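Local coordinates for protein alanine racemase, biosynthetic (Pseudomonas aeruginosa PAO1, PDB 6A2F) that belongs to the alanine racemase family, pairing a TIM-barrel domain with a C-terminal beta domain, carries a covalently linked pyridoxal phosphate cofactor and has D-lysine bound in the crystal, at residues 6-10 with 11-15; 346-349 with 350-354; 198-201 with 202-205. One frame throughout, in Å; residues are numbered along the deposited sequence.

In the fold
All three contacts are local and partly buried, each a mixture of buried and more exposed residues, but their places differ. Contacts 1 and 2 meet: the strand entering contact 1 (4-8) runs parallel to the strand leaving contact 2 (354-356), with a probable hydrogen bond from A6 N to P353 O. Contact 1 is a carboxylate cap on a barrel-domain helix, while contact 2 is a guanidinium held by backbone carbonyls, in a loop whose R351 and K347 reach the second subunit. Contact 3 belongs to the barrel domain alone, on the opposite side of the chain's centre from contact 2, their centres about 33 Å apart. There, turn bonds and a proline-histidine CH-pi contact replace charge.

Contact 1 (6-10 with 11-15); sequences ATVDL and SAIRH
D9 reaches its carboxylate forward over the first turn of helix 10-22, where it meets S11 and A12 as the N-cap residue. This reach is set by chi1 of -172°, which turns CG away from the backbone N and lays it beside its own carbonyl carbon. OD1 is the working oxygen: S11 OG donates to it at 3.0 Å, on the syn side, where OD2 also lies. The same OD1 takes weak bonds from two backbone amides, with A12 N at 3.2 Å and an N-H...O angle of 147°. The other amide, that of S11, approaches much less directly. One face of the carboxylate lies on the A12 methyl, D9 CG to A12 CB being 3.6 Å. Amides at a helix start have no preceding turn to bond to, so one charged oxygen facing two of them probably also interacts favourably with the helix dipole. D9 O takes a weak bond from I13 N; R14 N to L10 O, at 3.1 Å and 160°, is the first firm i+4 bond, and R14 CG passes alongside that carbonyl oxygen. A looser apolar group lies around I13, whose CD1 comes to 4.3 Å from V8 CG1 and 4.4 Å from L10 CD2. The R14 guanidinium turns to a salt bridge with D52. V8 and L10 also pack on Y356 of strand 354-356, and L10 and I13 meet helix 42-48 at E44, A48 and V45. The contact thus marks the step from strand 4-8, paired with strands 354-356 and 234-246, into the first barrel-domain helix.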
loop_
_atom_site.group_PDB
_atom_site.type_symbol
_atom_site.label_atom_id
_atom_site.label_comp_id
_atom_site.label_asym_id
_atom_site.label_seq_id
_atom_site.Cartn_x
_atom_site.Cartn_y
_atom_site.Cartn_z
ATOM N N ALA A 6 3.427 13.394 4.159
ATOM C CA ALA A 6 4.723 12.731 4.151
ATOM C C ALA A 6 5.805 13.752 3.781
ATOM O O ALA A 6 5.925 14.160 2.623
ATOM C CB ALA A 6 4.723 11.555 3.184
ATOM N N THR A 7 6.569 14.180 4.780
ATOM C CA THR A 7 7.655 15.127 4.571
ATOM C C THR A 7 8.927 14.351 4.255
ATOM O O THR A 7 9.355 13.489 5.034
ATOM C CB THR A 7 7.843 16.041 5.802
ATOM O OG1 THR A 7 6.634 16.772 6.030
ATOM C CG2 THR A 7 8.989 17.031 5.597
ATOM N N VAL A 8 9.510 14.659 3.100
ATOM C CA VAL A 8 10.710 13.983 2.627
ATOM C C VAL A 8 11.919 14.918 2.713
ATOM O O VAL A 8 11.915 16.026 2.153
ATOM C CB VAL A 8 10.535 13.450 1.187
ATOM C CG1 VAL A 8 11.774 12.693 0.729
ATOM C CG2 VAL A 8 9.307 12.557 1.085
ATOM N N ASP A 9 12.944 14.466 3.433
ATOM C CA ASP A 9 14.201 15.198 3.547
ATOM C C ASP A 9 15.171 14.738 2.460
ATOM O O ASP A 9 15.855 13.716 2.607
ATOM C CB ASP A 9 14.807 15.015 4.945
ATOM C CG ASP A 9 16.024 15.902 5.182
ATOM O OD1 ASP A 9 16.543 16.508 4.219
ATOM O OD2 ASP A 9 16.465 15.998 6.343
ATOM N N LEU A 10 15.231 15.508 1.376
ATOM C CA LEU A 10 16.065 15.172 0.223
ATOM C C LEU A 10 17.563 15.223 0.525
ATOM O O LEU A 10 18.336 14.427 -0.006
ATOM C CB LEU A 10 15.724 16.056 -0.978
ATOM C CG LEU A 10 14.340 15.865 -1.619
ATOM C CD1 LEU A 10 14.048 16.987 -2.605
ATOM C CD2 LEU A 10 14.192 14.504 -2.291
ATOM N N SER A 11 17.968 16.142 1.394
ATOM C CA SER A 11 19.382 16.275 1.746
ATOM C C SER A 11 19.855 15.166 2.698
ATOM O O SER A 11 21.057 14.896 2.791
ATOM C CB SER A 11 19.677 17.667 2.312
ATOM O OG SER A 11 19.189 17.777 3.629
ATOM N N ALA A 12 18.918 14.519 3.392
ATOM C CA ALA A 12 19.234 13.292 4.127
ATOM C C ALA A 12 19.574 12.148 3.159
ATOM O O ALA A 12 20.470 11.345 3.427
ATOM C CB ALA A 12 18.092 12.900 5.052
ATOM N N ILE A 13 18.858 12.087 2.036
ATOM C CA ILE A 13 19.123 11.094 0.990
ATOM C C ILE A 13 20.506 11.329 0.372
ATOM O O ILE A 13 21.262 10.376 0.161
ATOM C CB ILE A 13 18.011 11.082 -0.087
ATOM C CG1 ILE A 13 16.700 10.576 0.524
ATOM C CG2 ILE A 13 18.411 10.226 -1.288
ATOM C CD1 ILE A 13 15.461 10.846 -0.306
ATOM N N ARG A 14 20.836 12.593 0.100
ATOM C CA ARG A 14 22.174 12.960 -0.382
ATOM C C ARG A 14 23.252 12.510 0.608
ATOM O O ARG A 14 24.269 11.947 0.205
ATOM C CB ARG A 14 22.286 14.471 -0.638
ATOM C CG ARG A 14 21.414 14.990 -1.773
ATOM C CD ARG A 14 21.737 16.435 -2.126
ATOM N NE ARG A 14 22.940 16.543 -2.945
ATOM C CZ ARG A 14 23.454 17.685 -3.401
ATOM N NH1 ARG A 14 22.880 18.847 -3.118
ATOM N NH2 ARG A 14 24.555 17.665 -4.141
ATOM N N HIS A 15 23.010 12.756 1.896
ATOM C CA HIS A 15 23.905 12.329 2.977
ATOM C C HIS A 15 24.100 10.808 2.999
ATOM O O HIS A 15 25.235 10.326 3.041
ATOM C CB HIS A 15 23.383 12.824 4.335
ATOM C CG HIS A 15 24.235 12.419 5.500
ATOM N ND1 HIS A 15 24.104 11.198 6.129
ATOM C CD2 HIS A 15 25.228 13.072 6.149
ATOM C CE1 HIS A 15 24.985 11.116 7.110
ATOM N NE2 HIS A 15 25.679 12.239 7.143
#

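Contact 2 (346-349 with 350-354); sequences SKVT and ARVPR
The R354 guanidinium lies with one face under the V348 CG1 methyl, which sits 3.4 Å above its plane but displaced toward the rim. At its edge are the carbonyls of T349 and V352, both in plane. NH1 serves the two of them, reaching V352 O at 2.7 Å and T349 O at 3.1 Å. NH2 turns to V348 O at 2.8 Å, an acceptor lying 18° out of the guanidinium plane, and is shared with G39 O. A bend at chi2 (-62°) folds the arginine back over the loop that links helix 341-346 to strand 354-356. T349 O is gripped twice, because V352 N closes the type I turn T349-V352 on it at 3.0 Å; the two donors arrive from opposite faces of the carbonyl plane. On the same side of the guanidinium as V348 CG1 lies V352 CB, 3.8 Å from that methyl. On the turn itself T349 and R351 point the same way. The T349 hydroxyl bonds A274 O, while R351 forms salt bridges with D275, with D303 of a D-lysine pocket and with E63 of the second subunit. The two arginines thus have different partners. R354 spends its N-H groups on backbone carbonyls, which fixes the rotation of its guanidinium and probably stiffens the loop, whereas R351 is paired with carboxylates and links the turn to the subunit boundary.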
loop_
_atom_site.group_PDB
_atom_site.type_symbol
_atom_site.label_atom_id
_atom_site.label_comp_id
_atom_site.label_asym_id
_atom_site.label_seq_id
_atom_site.Cartn_x
_atom_site.Cartn_y
_atom_site.Cartn_z
ATOM N N SER A 346 7.542 2.196 0.959
ATOM C CA SER A 346 7.179 2.102 -0.456
ATOM C C SER A 346 5.675 2.000 -0.714
ATOM O O SER A 346 5.240 2.099 -1.861
ATOM C CB SER A 346 7.924 0.955 -1.139
ATOM O OG SER A 346 7.420 -0.288 -0.713
ATOM N N LYS A 347 4.886 1.820 0.345
ATOM C CA LYS A 347 3.433 1.698 0.198
ATOM C C LYS A 347 2.619 2.912 0.651
ATOM O O LYS A 347 1.382 2.863 0.678
ATOM C CB LYS A 347 2.909 0.425 0.857
ATOM C CG LYS A 347 3.020 -0.778 -0.050
ATOM C CD LYS A 347 1.915 -1.778 0.231
ATOM C CE LYS A 347 2.438 -2.978 0.991
ATOM N NZ LYS A 347 1.512 -4.133 0.844
ATOM N N VAL A 348 3.307 3.992 1.003
ATOM C CA VAL A 348 2.637 5.263 1.249
ATOM C C VAL A 348 1.950 5.689 -0.060
ATOM O O VAL A 348 2.609 5.934 -1.075
ATOM C CB VAL A 348 3.623 6.330 1.777
ATOM C CG1 VAL A 348 2.926 7.667 1.957
ATOM C CG2 VAL A 348 4.250 5.872 3.086
ATOM N N THR A 349 0.622 5.749 -0.029
ATOM C CA THR A 349 -0.188 5.854 -1.256
ATOM C C THR A 349 -0.250 7.261 -1.847
ATOM O O THR A 349 0.099 8.239 -1.184
ATOM C CB THR A 349 -1.627 5.352 -1.024
ATOM O OG1 THR A 349 -2.205 6.065 0.078
ATOM C CG2 THR A 349 -1.638 3.854 -0.730
ATOM N N ALA A 350 -0.718 7.342 -3.093
ATOM C CA ALA A 350 -0.786 8.596 -3.851
ATOM C C ALA A 350 -1.530 9.717 -3.127
ATOM O O ALA A 350 -1.169 10.891 -3.260
ATOM C CB ALA A 350 -1.396 8.360 -5.226
ATOM N N ARG A 351 -2.548 9.359 -2.348
ATOM C CA ARG A 351 -3.373 10.362 -1.674
ATOM C C ARG A 351 -2.701 11.025 -0.474
ATOM O O ARG A 351 -3.217 12.001 0.064
ATOM C CB ARG A 351 -4.721 9.775 -1.276
ATOM C CG ARG A 351 -4.686 8.857 -0.074
ATOM C CD ARG A 351 -6.111 8.595 0.365
ATOM N NE ARG A 351 -6.161 7.924 1.651
ATOM C CZ ARG A 351 -7.258 7.804 2.384
ATOM N NH1 ARG A 351 -7.194 7.169 3.544
ATOM N NH2 ARG A 351 -8.408 8.317 1.962
ATOM N N VAL A 352 -1.561 10.489 -0.049
ATOM C CA VAL A 352 -0.737 11.150 0.957
ATOM C C VAL A 352 0.185 12.129 0.236
ATOM O O VAL A 352 1.088 11.706 -0.489
ATOM C CB VAL A 352 0.104 10.144 1.769
ATOM C CG1 VAL A 352 0.926 10.864 2.832
ATOM C CG2 VAL A 352 -0.792 9.086 2.394
ATOM N N PRO A 353 -0.053 13.443 0.407
ATOM C CA PRO A 353 0.800 14.420 -0.271
ATOM C C PRO A 353 2.238 14.361 0.221
ATOM O O PRO A 353 2.485 14.074 1.392
ATOM C CB PRO A 353 0.163 15.771 0.087
ATOM C CG PRO A 353 -0.708 15.510 1.262
ATOM C CD PRO A 353 -1.162 14.087 1.134
ATOM N N ARG A 354 3.173 14.616 -0.684
ATOM C CA ARG A 354 4.578 14.682 -0.333
ATOM C C ARG A 354 5.002 16.148 -0.269
ATOM O O ARG A 354 4.717 16.914 -1.192
ATOM C CB ARG A 354 5.428 13.914 -1.361
ATOM C CG ARG A 354 4.929 12.516 -1.739
ATOM C CD ARG A 354 4.908 11.574 -0.542
ATOM N NE ARG A 354 5.088 10.168 -0.899
ATOM C CZ ARG A 354 4.102 9.303 -1.130
ATOM N NH1 ARG A 354 2.832 9.683 -1.062
ATOM N NH2 ARG A 354 4.390 8.044 -1.432
#

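Contact 3 (198-201 with 202-205); sequences LTIP and AAHM
H204 holds its CG beside the backbone N (chi1 -71°), and with chi2 at 172° this lays the imidazole flat against P201. The result is a CH-pi contact within two overlapping type I turns, I200-A203 and P201-H204, that follow helix 194-199 of the TIM-barrel domain: P201 CA stands 3.4 Å from the H204 ring centroid and 9° off the ring normal, so it lies over the middle of the face. P201 O is over the same face, 3.3 Å from H204 CG. Two successive bonds, each three residues apart, close these turns. A203 N meets I200 O at 2.8 Å, and H204 N meets P201 O at 3.1 Å. Both donors stand above the plane of their carbonyl rather than on a lone pair, the second markedly so, consistent with tight winding of the backbone. I200 turns CG2 to the A203 methyl, CG2 to CB 3.9 Å, and that methyl also packs on F160 and L191. The far end of the imidazole is fixed too, NE2 bonding to the V197 carbonyl of the preceding helix. Beside NE2, H204 CE1 comes to 3.9 Å from P201 CB.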
loop_
_atom_site.group_PDB
_atom_site.type_symbol
_atom_site.label_atom_id
_atom_site.label_comp_id
_atom_site.label_asym_id
_atom_site.label_seq_id
_atom_site.Cartn_x
_atom_site.Cartn_y
_atom_site.Cartn_z
ATOM N N LEU A 198 27.408 -2.139 3.605
ATOM C CA LEU A 198 27.815 -1.799 4.959
ATOM C C LEU A 198 28.622 -2.893 5.657
ATOM O O LEU A 198 29.392 -2.600 6.565
ATOM C CB LEU A 198 26.597 -1.411 5.808
ATOM C CG LEU A 198 25.955 -0.049 5.524
ATOM C CD1 LEU A 198 24.487 -0.058 5.933
ATOM C CD2 LEU A 198 26.712 1.085 6.207
ATOM N N THR A 199 28.453 -4.147 5.241
ATOM C CA THR A 199 29.017 -5.260 6.006
ATOM C C THR A 199 29.860 -6.286 5.240
ATOM O O THR A 199 30.614 -7.035 5.865
ATOM C CB THR A 199 27.927 -5.998 6.809
ATOM O OG1 THR A 199 26.940 -6.516 5.911
ATOM C CG2 THR A 199 27.263 -5.058 7.819
ATOM N N ILE A 200 29.738 -6.338 3.910
ATOM C CA ILE A 200 30.486 -7.324 3.104
ATOM C C ILE A 200 31.412 -6.650 2.077
ATOM O O ILE A 200 31.104 -6.651 0.879
ATOM C CB ILE A 200 29.555 -8.326 2.348
ATOM C CG1 ILE A 200 28.245 -8.618 3.101
ATOM C CG2 ILE A 200 30.306 -9.604 1.974
ATOM C CD1 ILE A 200 28.389 -9.316 4.437
ATOM N N PRO A 201 32.561 -6.092 2.531
ATOM C CA PRO A 201 33.456 -5.383 1.595
ATOM C C PRO A 201 33.916 -6.220 0.387
ATOM O O PRO A 201 34.168 -5.659 -0.686
ATOM C CB PRO A 201 34.651 -4.968 2.475
ATOM C CG PRO A 201 34.553 -5.811 3.703
ATOM C CD PRO A 201 33.092 -6.083 3.907
ATOM N N ALA A 202 34.003 -7.541 0.562
ATOM C CA ALA A 202 34.321 -8.471 -0.535
ATOM C C ALA A 202 33.269 -8.474 -1.654
ATOM O O ALA A 202 33.546 -8.908 -2.775
ATOM C CB ALA A 202 34.517 -9.881 0.004
ATOM N N ALA A 203 32.067 -7.992 -1.346
ATOM C CA ALA A 203 30.983 -7.941 -2.322
ATOM C C ALA A 203 30.923 -6.612 -3.070
ATOM O O ALA A 203 30.114 -6.458 -3.986
ATOM C CB ALA A 203 29.649 -8.218 -1.641
ATOM N N HIS A 204 31.773 -5.663 -2.676
ATOM C CA HIS A 204 31.736 -4.305 -3.225
ATOM C C HIS A 204 31.962 -4.248 -4.736
ATOM O O HIS A 204 31.299 -3.472 -5.429
ATOM C CB HIS A 204 32.715 -3.371 -2.494
ATOM C CG HIS A 204 32.292 -3.017 -1.099
ATOM N ND1 HIS A 204 33.104 -2.320 -0.229
ATOM C CD2 HIS A 204 31.150 -3.277 -0.417
ATOM C CE1 HIS A 204 32.475 -2.150 0.919
ATOM N NE2 HIS A 204 31.289 -2.722 0.831
ATOM N N MET A 205 32.896 -5.061 -5.233
ATOM C CA MET A 205 33.178 -5.161 -6.674
ATOM C C MET A 205 33.340 -3.787 -7.349
ATOM O O MET A 205 34.114 -2.964 -6.872
ATOM C CB MET A 205 32.121 -6.029 -7.369
ATOM C CG MET A 205 31.990 -7.437 -6.797
ATOM S SD MET A 205 33.475 -8.428 -7.073
ATOM C CE MET A 205 33.181 -9.793 -5.953
#